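Local coordinates for protein peptide methionine sulfoxide reductase MsrA (Treponema denticola ATCC 35405, PDB 5FA9) that probably repairs oxidised proteins, its fused MsrA and MsrB units reducing methionine sulfoxide back to methionine with thioredoxin as the electron donor, at residues B[230-235]-B[283-288]; B[254-259]-B[268-273]; B[6-11]-B[49-54]; B[71-76]-B[94-99]. The protein carries 2 engineered substitutions. All blocks are in the same frame, centred on the assembly; numbering follows the deposited sequence.

Interaction 1: residues B[230-235]-B[283-288]; sequences CGWPSF and RYSING. Engineered in segment 283-288: S285 (natural residue Cys).
W232 lies against S285 and N287, and its side chain can be followed outward atom by atom. At the root, CB of W232 sits 3.6 Å from S285 OG, with the carbonyl O of I286 somewhat farther off. A chi1 of -64° puts CG anti to the carbonyl carbon, beside the backbone N; CG and CD2 then lie near S285 OG as well. On the benzo side, CE3 of W232 comes within 3.7 Å of S285 OG; on the pyrrole side, CD1 and NE1 run beside the amide of N287, which points the same way with its plane 78° from the ring. The NE1 tip gives its proton to the carbonyl O of E194, whose backbone N in turn serves N287 OD1. S285 is an engineered residue, a cysteine in the natural chain, so the natural sequence here reads RYCIN, a signature of MsrB (SelR) domains, and GWPSF facing it is another.

The two join as antiparallel strands of the MsrB sheet. S234 and S285 form a non-hydrogen-bonded pair, whereas F235 and Y284 are hydrogen-bonded in both directions, Y284 N reaching F235 O at 2.7 Å. One step on, I286 N meets P233 O at 3.0 Å, almost straight. A water links the serine side of this sheet: it lies 2.6 Å from S234 OG and 3.1 Å from S285 OG, and it accepts from R283 NH1 at 2.9 Å in the guanidinium plane. R283 is also held by a salt bridge from NE to D274. Across from the serines, F235 and Y284 touch through their CB atoms, and F235 stacks on F220.

Interaction 2: residues B[254-259]-B[268-273]; sequences MNRTEV and LGHVFD
A beta hairpin of the MsrB domain, strands 256-261 and 267-272, brings these segments together, and it carries a classic beta bulge: L268 and G269 both face V259. The O of V259 takes the N-H of L268 at 3.0 Å and, more weakly, that of G269. In return, V259 N binds G269 O at 2.7 Å, the donor standing well above the carbonyl plane. Farther along, V271 N reaches T257 O.

The side chains divide between the two sheet faces. On the face of E258 and H270, the guanidinium of R256 lies flat on the imidazole of H270, centres 3.8 Å apart and planes 26° apart. R256 NH2 sits 3.3 Å from H270 NE2, too poorly angled to count as a hydrogen bond, so stacking is what joins this pair. The other guanidinium face carries M254 CE, 3.5 Å above its centre, and the planar group is sandwiched. Lower down the chain, CD of R256 lies 3.9 Å from F272 CE1. On the opposite face, V259 CG2 touches V271 CG1 at 3.7 Å; that branch of V271 takes the crowded position between N and carbonyl carbon (chi1 51°), where T257 CB meets it too.

D249 ties in the polar ends, through a weak hydrogen bond to H270 NE2 and a long ion pair with R256. It belongs to strand 244-249, which flanks strand 256-261, while strand 283-286 borders strand 267-272 on its other edge.

Interaction 3: residues B[6-11]-B[49-54]; sequences YLAGGS and DHAETV. Engineered in segment 6-11: S11 (natural residue Cys). With D1D ((4S,5S)-1,2-dithiane-4,5-diol), chain F.
L7 and V54 form an antiparallel hydrogen-bonded pair between neighbouring strands of the mixed MsrA sheet: V54 N reaches L7 O at 3.0 Å and L7 N reaches V54 O at 3.2 Å, both nearly straight. The strand directions stand 135° apart, and G9 and G10 lead the chain on toward S11. A water bridges the segments here, accepting from G9 N and donating to G10 O and to E52 O, the last at 2.6 Å.

The turn delivers S11, engineered from the natural cysteine and predicted to be the active-site residue, to the N-cap of helix 12-19; its natural sequence, GCFWG, is the MsrA signature. T53 packs its methyl on the neighbouring backbone: chi1 -50° puts OG1 beside the backbone N, which leaves CG2 anti to that N and 3.4 Å from L7 O, while OG1 of T53 bonds to A51 O. A8 CB touches both E52 O and T53 OG1.

E52 runs extended out to the bound dithiane-diol, in a pocket that also includes F12, W13, Y92 and H139. Its OE2 accepts from the backbone N of F12, which fixes the carboxylate at the start of the helix; E52 OE2 lies 3.3 Å from S11 CA. OE1 of E52 approaches ring carbon C2 of the ligand at 3.3 Å, and the hydroxyl on that carbon, O2, is hydrogen-bonded to S11 OG at 3.2 Å.

Interaction 4: residues B[71-76]-B[94-99]; sequences HYFRII and TGIYYV
Y72 reaches from the last turns of helix 65-74 to I96 and G95 on strand 95-98, a helix-on-sheet contact in the alpha/beta core of the MsrA domain. CB of Y72 points toward the strand segment, and chi1 172° sets CG anti to the backbone N. The tyrosine and the isoleucine cross obliquely: CE2 of Y72 lies 3.7 Å from I96 CG1, and CD2 of Y72 is 4.0 Å from I96 CD1. The CD2 and CE2 atoms make the closest apolar touches of the ring.

F73 comes to the same isoleucine from another direction. The two side chains meet at about a right angle, with CE1 of F73 4.2 Å from I96 CD1. The delta methyl of I96 is thus shared by two aromatic side chains of consecutive helix residues, while I107 of helix 104-115 and L7 of strand 2-8 pack round I96 as well.

Past the end of the helix, I76 adds a further apolar touch, CD1 to T94 CG2 at 4.0 Å. With OG1 of T94 set between backbone N and carbonyl carbon (chi1 53°), CG2 is the branch that meets the isoleucine. The buried hydroxyl of Y72 is satisfied by a hydrogen bond to the carbonyl O of A8, on the adjoining strand. Y72 OH lies 3.5 Å from T94 CB and 3.1 Å from G95 N.

In the fold
From the N terminus, interaction 3 comes first: 49-54 returns to 6-11, closing a loop that includes helix 12-19 and strand 25-33. The chain runs on into helix 65-74, and interaction 4 closes a shorter loop when 94-99 meets 71-76. The two are in series and touch, since strand 95-98 lies beside strand 2-8 in the MsrA sheet. In the MsrB half, interaction 1 closes the longer loop, from 230-235 to 283-288, and interaction 2 is a hairpin wholly within it; strands 267-272 and 283-286 adjoin, S285 N lying 2.8 Å from H270 O, probably a hydrogen bond. None of the four contacts bridges the halves: interactions 1 and 4 remain about 15 Å apart at their nearest atoms.

Interaction 1: residues B[230-235]-B[283-288]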
# COMPACT_ATOMS: atom_id res chain seq x y z
N CYS B 230 -10.15 8.24 -27.30
CA CYS B 230 -9.22 9.09 -28.05
C CYS B 230 -8.88 8.49 -29.41
O CYS B 230 -8.09 9.07 -30.17
CB CYS B 230 -7.94 9.32 -27.24
SG CYS B 230 -8.20 10.23 -25.70
N GLY B 231 -9.46 7.34 -29.73
CA GLY B 231 -9.30 6.74 -31.04
C GLY B 231 -8.18 5.73 -31.16
O GLY B 231 -7.98 5.14 -32.22
N TRP B 232 -7.44 5.51 -30.07
CA TRP B 232 -6.37 4.53 -30.07
C TRP B 232 -6.58 3.47 -28.99
O TRP B 232 -7.20 3.75 -27.96
CB TRP B 232 -5.01 5.20 -29.86
CG TRP B 232 -4.61 6.14 -30.96
CD1 TRP B 232 -4.17 5.80 -32.20
CD2 TRP B 232 -4.60 7.57 -30.90
NE1 TRP B 232 -3.90 6.93 -32.93
CE2 TRP B 232 -4.15 8.03 -32.16
CE3 TRP B 232 -4.92 8.50 -29.92
CZ2 TRP B 232 -4.02 9.38 -32.45
CZ3 TRP B 232 -4.79 9.85 -30.21
CH2 TRP B 232 -4.34 10.28 -31.47
N PRO B 233 -6.10 2.24 -29.24
CA PRO B 233 -6.07 1.20 -28.22
C PRO B 233 -5.38 1.69 -26.94
O PRO B 233 -4.23 2.11 -26.99
CB PRO B 233 -5.26 0.08 -28.88
CG PRO B 233 -5.52 0.26 -30.33
CD PRO B 233 -5.65 1.74 -30.56
N SER B 234 -6.09 1.63 -25.82
CA SER B 234 -5.58 2.18 -24.57
C SER B 234 -5.51 1.12 -23.48
O SER B 234 -6.43 0.32 -23.32
CB SER B 234 -6.45 3.35 -24.11
OG SER B 234 -6.49 4.37 -25.10
N PHE B 235 -4.42 1.14 -22.73
CA PHE B 235 -4.20 0.17 -21.66
C PHE B 235 -3.80 0.86 -20.36
O PHE B 235 -3.25 1.97 -20.39
CB PHE B 235 -3.13 -0.85 -22.07
CG PHE B 235 -3.45 -1.59 -23.34
CD1 PHE B 235 -3.06 -1.09 -24.57
CD2 PHE B 235 -4.13 -2.79 -23.30
CE1 PHE B 235 -3.35 -1.77 -25.74
CE2 PHE B 235 -4.43 -3.48 -24.46
CZ PHE B 235 -4.03 -2.96 -25.68
N ARG B 283 -2.48 5.91 -18.68
CA ARG B 283 -3.09 5.62 -19.97
C ARG B 283 -2.03 5.34 -21.02
O ARG B 283 -1.34 6.25 -21.49
CB ARG B 283 -3.98 6.78 -20.43
CG ARG B 283 -4.54 6.60 -21.83
CD ARG B 283 -5.58 7.67 -22.17
NE ARG B 283 -5.01 9.01 -22.19
CZ ARG B 283 -4.72 9.68 -23.30
NH1 ARG B 283 -4.96 9.14 -24.49
NH2 ARG B 283 -4.21 10.90 -23.22
N TYR B 284 -1.88 4.07 -21.38
CA TYR B 284 -0.96 3.68 -22.44
C TYR B 284 -1.65 3.76 -23.79
O TYR B 284 -2.43 2.88 -24.16
CB TYR B 284 -0.42 2.27 -22.20
CG TYR B 284 0.57 2.17 -21.06
CD1 TYR B 284 0.14 2.07 -19.74
CD2 TYR B 284 1.93 2.16 -21.31
CE1 TYR B 284 1.04 1.98 -18.70
CE2 TYR B 284 2.84 2.07 -20.27
CZ TYR B 284 2.39 1.98 -18.97
OH TYR B 284 3.30 1.89 -17.94
N SER B 285 -1.36 4.82 -24.54
CA SER B 285 -1.94 5.00 -25.86
C SER B 285 -1.04 4.34 -26.90
O SER B 285 0.06 4.81 -27.18
CB SER B 285 -2.12 6.49 -26.18
OG SER B 285 -2.97 6.67 -27.30
N ILE B 286 -1.52 3.25 -27.48
CA ILE B 286 -0.71 2.43 -28.37
C ILE B 286 -1.36 2.28 -29.74
O ILE B 286 -2.55 2.01 -29.84
CB ILE B 286 -0.46 1.02 -27.77
CG1 ILE B 286 0.07 1.13 -26.34
CG2 ILE B 286 0.49 0.22 -28.65
CD1 ILE B 286 1.41 1.84 -26.24
N ASN B 287 -0.57 2.46 -30.79
CA ASN B 287 -1.04 2.24 -32.15
C ASN B 287 -1.38 0.78 -32.38
O ASN B 287 -0.58 -0.11 -32.08
CB ASN B 287 0.01 2.70 -33.17
CG ASN B 287 0.34 4.18 -33.05
OD1 ASN B 287 -0.40 5.03 -33.54
ND2 ASN B 287 1.45 4.48 -32.39
N GLY B 288 -2.58 0.52 -32.90
CA GLY B 288 -3.01 -0.82 -33.21
C GLY B 288 -2.13 -1.49 -34.25
O GLY B 288 -1.94 -2.71 -34.23
O HOH W 1 -5.75 6.77 -25.94

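Interaction 2: residues B[254-259]-B[268-273]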
# COMPACT_ATOMS: atom_id res chain seq x y z
N MET B 254 5.57 19.53 -27.39
CA MET B 254 4.91 19.13 -26.15
C MET B 254 5.91 18.40 -25.27
O MET B 254 7.07 18.25 -25.65
CB MET B 254 3.70 18.23 -26.44
CG MET B 254 2.60 18.91 -27.24
SD MET B 254 1.24 17.79 -27.61
CE MET B 254 2.00 16.69 -28.79
N ASN B 255 5.49 17.99 -24.08
CA ASN B 255 6.34 17.15 -23.24
C ASN B 255 5.64 15.83 -22.94
O ASN B 255 4.71 15.79 -22.13
CB ASN B 255 6.72 17.87 -21.95
CG ASN B 255 8.02 17.33 -21.36
OD1 ASN B 255 8.52 16.29 -21.78
ND2 ASN B 255 8.57 18.06 -20.40
N ARG B 256 6.09 14.77 -23.59
CA ARG B 256 5.41 13.47 -23.51
C ARG B 256 6.41 12.34 -23.31
O ARG B 256 7.60 12.50 -23.57
CB ARG B 256 4.58 13.22 -24.77
CG ARG B 256 3.48 14.23 -25.02
CD ARG B 256 2.65 13.84 -26.23
NE ARG B 256 3.47 13.68 -27.43
CZ ARG B 256 3.02 13.26 -28.60
NH1 ARG B 256 1.74 12.94 -28.75
NH2 ARG B 256 3.84 13.15 -29.64
N THR B 257 5.92 11.20 -22.84
CA THR B 257 6.76 10.02 -22.68
C THR B 257 6.46 9.00 -23.77
O THR B 257 5.32 8.56 -23.92
CB THR B 257 6.56 9.37 -21.30
OG1 THR B 257 6.78 10.34 -20.27
CG2 THR B 257 7.53 8.21 -21.11
N GLU B 258 7.49 8.63 -24.52
CA GLU B 258 7.34 7.68 -25.61
C GLU B 258 7.45 6.24 -25.10
O GLU B 258 8.33 5.92 -24.30
CB GLU B 258 8.38 7.93 -26.69
CG GLU B 258 8.36 6.92 -27.83
CD GLU B 258 9.54 7.08 -28.78
OE1 GLU B 258 10.56 7.65 -28.36
OE2 GLU B 258 9.43 6.62 -29.94
N VAL B 259 6.55 5.39 -25.57
CA VAL B 259 6.56 3.98 -25.21
C VAL B 259 7.17 3.13 -26.32
O VAL B 259 6.69 3.16 -27.46
CB VAL B 259 5.15 3.46 -24.89
CG1 VAL B 259 5.18 1.97 -24.57
CG2 VAL B 259 4.54 4.24 -23.74
N LEU B 268 5.77 2.24 -30.11
CA LEU B 268 4.44 1.74 -29.83
C LEU B 268 3.43 2.87 -29.67
O LEU B 268 2.31 2.81 -30.18
CB LEU B 268 4.45 0.87 -28.57
CG LEU B 268 5.43 -0.30 -28.59
CD1 LEU B 268 5.37 -1.07 -27.28
CD2 LEU B 268 5.15 -1.22 -29.77
N GLY B 269 3.84 3.92 -28.96
CA GLY B 269 2.99 5.07 -28.73
C GLY B 269 3.46 5.91 -27.57
O GLY B 269 4.66 6.10 -27.38
N HIS B 270 2.52 6.42 -26.78
CA HIS B 270 2.85 7.26 -25.64
C HIS B 270 2.06 6.85 -24.40
O HIS B 270 0.98 6.27 -24.50
CB HIS B 270 2.58 8.73 -25.96
CG HIS B 270 3.25 9.20 -27.21
ND1 HIS B 270 2.73 8.97 -28.47
CD2 HIS B 270 4.39 9.90 -27.40
CE1 HIS B 270 3.53 9.50 -29.38
NE2 HIS B 270 4.55 10.07 -28.76
N VAL B 271 2.61 7.17 -23.23
CA VAL B 271 1.91 6.91 -21.97
C VAL B 271 1.58 8.23 -21.27
O VAL B 271 2.44 9.08 -21.08
CB VAL B 271 2.75 6.00 -21.03
CG1 VAL B 271 4.17 6.53 -20.87
CG2 VAL B 271 2.06 5.86 -19.68
N PHE B 272 0.31 8.39 -20.91
CA PHE B 272 -0.14 9.61 -20.26
C PHE B 272 -0.56 9.34 -18.82
O PHE B 272 -0.64 8.19 -18.39
CB PHE B 272 -1.30 10.23 -21.04
CG PHE B 272 -0.98 10.51 -22.48
CD1 PHE B 272 -0.39 11.72 -22.84
CD2 PHE B 272 -1.25 9.58 -23.47
CE1 PHE B 272 -0.09 11.98 -24.16
CE2 PHE B 272 -0.95 9.84 -24.79
CZ PHE B 272 -0.37 11.05 -25.14
N ASP B 273 -0.82 10.41 -18.07
CA ASP B 273 -1.16 10.29 -16.66
C ASP B 273 -2.64 10.54 -16.41
O ASP B 273 -3.06 10.77 -15.27
CB ASP B 273 -0.31 11.27 -15.84
CG ASP B 273 0.14 10.69 -14.51
OD1 ASP B 273 -0.71 10.11 -13.79
OD2 ASP B 273 1.34 10.80 -14.19

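Interaction 3: residues B[6-11]-B[49-54]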
# COMPACT_ATOMS: atom_id res chain seq x y z
N TYR B 6 2.91 -11.91 0.77
CA TYR B 6 3.98 -12.49 1.58
C TYR B 6 4.46 -13.81 0.98
O TYR B 6 3.68 -14.74 0.79
CB TYR B 6 3.51 -12.71 3.02
CG TYR B 6 3.19 -11.42 3.75
CD1 TYR B 6 2.00 -10.73 3.51
CD2 TYR B 6 4.07 -10.89 4.68
CE1 TYR B 6 1.71 -9.56 4.18
CE2 TYR B 6 3.79 -9.72 5.36
CZ TYR B 6 2.61 -9.05 5.10
OH TYR B 6 2.32 -7.89 5.77
N LEU B 7 5.76 -13.88 0.68
CA LEU B 7 6.32 -15.04 -0.01
C LEU B 7 7.46 -15.69 0.76
O LEU B 7 8.45 -15.05 1.10
CB LEU B 7 6.81 -14.62 -1.40
CG LEU B 7 5.76 -14.00 -2.33
CD1 LEU B 7 6.39 -13.57 -3.64
CD2 LEU B 7 4.61 -14.96 -2.57
N ALA B 8 7.30 -16.98 1.04
CA ALA B 8 8.35 -17.76 1.68
C ALA B 8 8.99 -18.71 0.67
O ALA B 8 8.35 -19.65 0.20
CB ALA B 8 7.80 -18.54 2.86
N GLY B 9 10.25 -18.46 0.32
CA GLY B 9 10.95 -19.27 -0.66
C GLY B 9 12.37 -19.59 -0.26
O GLY B 9 13.30 -19.42 -1.06
N GLY B 10 12.55 -20.07 0.96
CA GLY B 10 13.87 -20.40 1.47
C GLY B 10 14.49 -19.27 2.26
O GLY B 10 13.77 -18.47 2.87
N SER B 11 15.82 -19.20 2.26
CA SER B 11 16.54 -18.13 2.94
C SER B 11 16.10 -16.77 2.41
O SER B 11 16.25 -16.48 1.22
CB SER B 11 18.05 -18.31 2.76
OG SER B 11 18.76 -17.16 3.19
N ASP B 49 7.22 -23.16 14.72
CA ASP B 49 7.94 -23.36 13.47
C ASP B 49 7.51 -22.32 12.44
O ASP B 49 6.53 -22.50 11.72
CB ASP B 49 7.72 -24.78 12.93
CG ASP B 49 6.26 -25.18 12.91
OD1 ASP B 49 5.50 -24.74 13.80
OD2 ASP B 49 5.87 -25.94 11.99
N HIS B 50 8.26 -21.22 12.38
CA HIS B 50 7.94 -20.13 11.47
C HIS B 50 8.72 -20.28 10.17
O HIS B 50 9.87 -20.71 10.18
CB HIS B 50 8.25 -18.78 12.12
CG HIS B 50 7.42 -18.47 13.32
ND1 HIS B 50 6.06 -18.25 13.25
CD2 HIS B 50 7.75 -18.35 14.63
CE1 HIS B 50 5.59 -18.00 14.45
NE2 HIS B 50 6.59 -18.05 15.31
N ALA B 51 8.09 -19.91 9.06
CA ALA B 51 8.76 -19.95 7.76
C ALA B 51 9.41 -18.61 7.45
O ALA B 51 8.83 -17.55 7.70
CB ALA B 51 7.77 -20.33 6.67
N GLU B 52 10.62 -18.66 6.90
CA GLU B 52 11.33 -17.45 6.51
C GLU B 52 10.63 -16.80 5.33
O GLU B 52 10.58 -17.36 4.23
CB GLU B 52 12.79 -17.77 6.18
CG GLU B 52 13.61 -18.22 7.38
CD GLU B 52 15.09 -18.26 7.09
OE1 GLU B 52 15.84 -18.81 7.92
OE2 GLU B 52 15.51 -17.73 6.04
N THR B 53 10.09 -15.61 5.56
CA THR B 53 9.21 -14.96 4.59
C THR B 53 9.63 -13.52 4.32
O THR B 53 10.13 -12.83 5.21
CB THR B 53 7.74 -14.99 5.08
OG1 THR B 53 7.40 -16.32 5.48
CG2 THR B 53 6.79 -14.54 3.98
N VAL B 54 9.44 -13.07 3.08
CA VAL B 54 9.70 -11.69 2.71
C VAL B 54 8.40 -10.96 2.41
O VAL B 54 7.62 -11.38 1.56
CB VAL B 54 10.63 -11.59 1.49
CG1 VAL B 54 10.79 -10.14 1.06
CG2 VAL B 54 11.98 -12.21 1.80
S1 D1D F . 18.42 -16.89 9.95
C1 D1D F . 18.75 -16.07 8.59
C2 D1D F . 18.57 -16.99 7.27
O2 D1D F . 18.94 -16.34 6.26
C3 D1D F . 19.49 -18.45 7.37
O3 D1D F . 19.21 -19.18 6.39
C4 D1D F . 19.19 -19.26 8.73
S4 D1D F . 19.35 -18.35 10.05
O HOH W 2 11.79 -16.66 2.02
O HOH W 3 10.92 -20.17 2.98

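Interaction 4: residues B[71-76]-B[94-99]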
# COMPACT_ATOMS: atom_id res chain seq x y z
N HIS B 71 7.58 -14.66 -10.88
CA HIS B 71 8.94 -14.51 -10.37
C HIS B 71 9.20 -15.47 -9.23
O HIS B 71 10.27 -16.07 -9.13
CB HIS B 71 9.19 -13.07 -9.91
CG HIS B 71 9.39 -12.09 -11.02
ND1 HIS B 71 10.52 -12.08 -11.81
CD2 HIS B 71 8.60 -11.08 -11.48
CE1 HIS B 71 10.42 -11.11 -12.70
NE2 HIS B 71 9.27 -10.49 -12.52
N TYR B 72 8.21 -15.61 -8.35
CA TYR B 72 8.32 -16.46 -7.18
C TYR B 72 8.58 -17.92 -7.55
O TYR B 72 9.49 -18.55 -7.03
CB TYR B 72 7.06 -16.35 -6.32
CG TYR B 72 7.00 -17.34 -5.18
CD1 TYR B 72 7.84 -17.22 -4.08
CD2 TYR B 72 6.09 -18.39 -5.19
CE1 TYR B 72 7.79 -18.12 -3.04
CE2 TYR B 72 6.03 -19.30 -4.15
CZ TYR B 72 6.88 -19.16 -3.08
OH TYR B 72 6.82 -20.05 -2.04
N PHE B 73 7.77 -18.45 -8.47
CA PHE B 73 7.92 -19.83 -8.91
C PHE B 73 9.19 -20.02 -9.72
O PHE B 73 9.69 -21.14 -9.85
CB PHE B 73 6.70 -20.26 -9.73
CG PHE B 73 5.55 -20.77 -8.90
CD1 PHE B 73 4.58 -19.90 -8.44
CD2 PHE B 73 5.46 -22.11 -8.57
CE1 PHE B 73 3.53 -20.36 -7.67
CE2 PHE B 73 4.41 -22.58 -7.81
CZ PHE B 73 3.44 -21.71 -7.35
N ARG B 74 9.72 -18.93 -10.27
CA ARG B 74 10.94 -18.99 -11.07
C ARG B 74 12.16 -19.27 -10.20
O ARG B 74 13.10 -19.94 -10.63
CB ARG B 74 11.13 -17.67 -11.83
CG ARG B 74 12.48 -17.53 -12.52
CD ARG B 74 12.76 -16.09 -12.87
NE ARG B 74 13.84 -15.96 -13.85
CZ ARG B 74 14.25 -14.80 -14.35
NH1 ARG B 74 13.67 -13.67 -13.98
NH2 ARG B 74 15.23 -14.77 -15.24
N ILE B 75 12.14 -18.78 -8.96
CA ILE B 75 13.31 -18.86 -8.09
C ILE B 75 13.20 -19.95 -7.03
O ILE B 75 14.05 -20.04 -6.14
CB ILE B 75 13.58 -17.52 -7.39
CG1 ILE B 75 12.42 -17.16 -6.46
CG2 ILE B 75 13.80 -16.42 -8.42
CD1 ILE B 75 12.64 -15.89 -5.67
N ILE B 76 12.16 -20.77 -7.10
CA ILE B 76 11.99 -21.85 -6.13
C ILE B 76 11.72 -23.19 -6.78
O ILE B 76 11.39 -23.27 -7.97
CB ILE B 76 10.83 -21.57 -5.14
CG1 ILE B 76 9.49 -21.65 -5.86
CG2 ILE B 76 11.02 -20.22 -4.45
CD1 ILE B 76 8.31 -21.79 -4.93
N THR B 94 8.14 -23.72 1.42
CA THR B 94 7.59 -22.77 0.46
C THR B 94 6.13 -22.47 0.77
O THR B 94 5.36 -23.37 1.09
CB THR B 94 7.71 -23.29 -0.98
OG1 THR B 94 7.13 -24.59 -1.07
CG2 THR B 94 9.17 -23.35 -1.40
N GLY B 95 5.76 -21.20 0.67
CA GLY B 95 4.40 -20.79 0.94
C GLY B 95 4.06 -19.41 0.43
O GLY B 95 4.94 -18.54 0.30
N ILE B 96 2.79 -19.19 0.13
CA ILE B 96 2.29 -17.89 -0.28
C ILE B 96 1.21 -17.44 0.70
O ILE B 96 0.16 -18.08 0.81
CB ILE B 96 1.73 -17.91 -1.71
CG1 ILE B 96 2.78 -18.42 -2.69
CG2 ILE B 96 1.24 -16.53 -2.12
CD1 ILE B 96 2.26 -18.64 -4.10
N TYR B 97 1.47 -16.34 1.40
CA TYR B 97 0.57 -15.89 2.45
C TYR B 97 -0.07 -14.56 2.10
O TYR B 97 0.60 -13.62 1.67
CB TYR B 97 1.33 -15.78 3.78
CG TYR B 97 2.15 -17.01 4.10
CD1 TYR B 97 1.55 -18.16 4.59
CD2 TYR B 97 3.53 -17.02 3.90
CE1 TYR B 97 2.30 -19.29 4.88
CE2 TYR B 97 4.28 -18.14 4.19
CZ TYR B 97 3.66 -19.27 4.68
OH TYR B 97 4.41 -20.39 4.97
N TYR B 98 -1.39 -14.48 2.29
CA TYR B 98 -2.14 -13.29 1.91
C TYR B 98 -2.75 -12.60 3.11
O TYR B 98 -3.11 -13.24 4.10
CB TYR B 98 -3.24 -13.66 0.91
CG TYR B 98 -4.24 -14.67 1.43
CD1 TYR B 98 -5.37 -14.27 2.13
CD2 TYR B 98 -4.05 -16.03 1.22
CE1 TYR B 98 -6.28 -15.19 2.61
CE2 TYR B 98 -4.95 -16.96 1.69
CZ TYR B 98 -6.07 -16.54 2.39
OH TYR B 98 -6.97 -17.46 2.86
N VAL B 99 -2.87 -11.28 3.02
CA VAL B 99 -3.56 -10.49 4.03
C VAL B 99 -4.82 -9.91 3.40
O VAL B 99 -5.72 -9.42 4.08
CB VAL B 99 -2.65 -9.37 4.58
CG1 VAL B 99 -2.40 -8.32 3.51
CG2 VAL B 99 -3.26 -8.74 5.82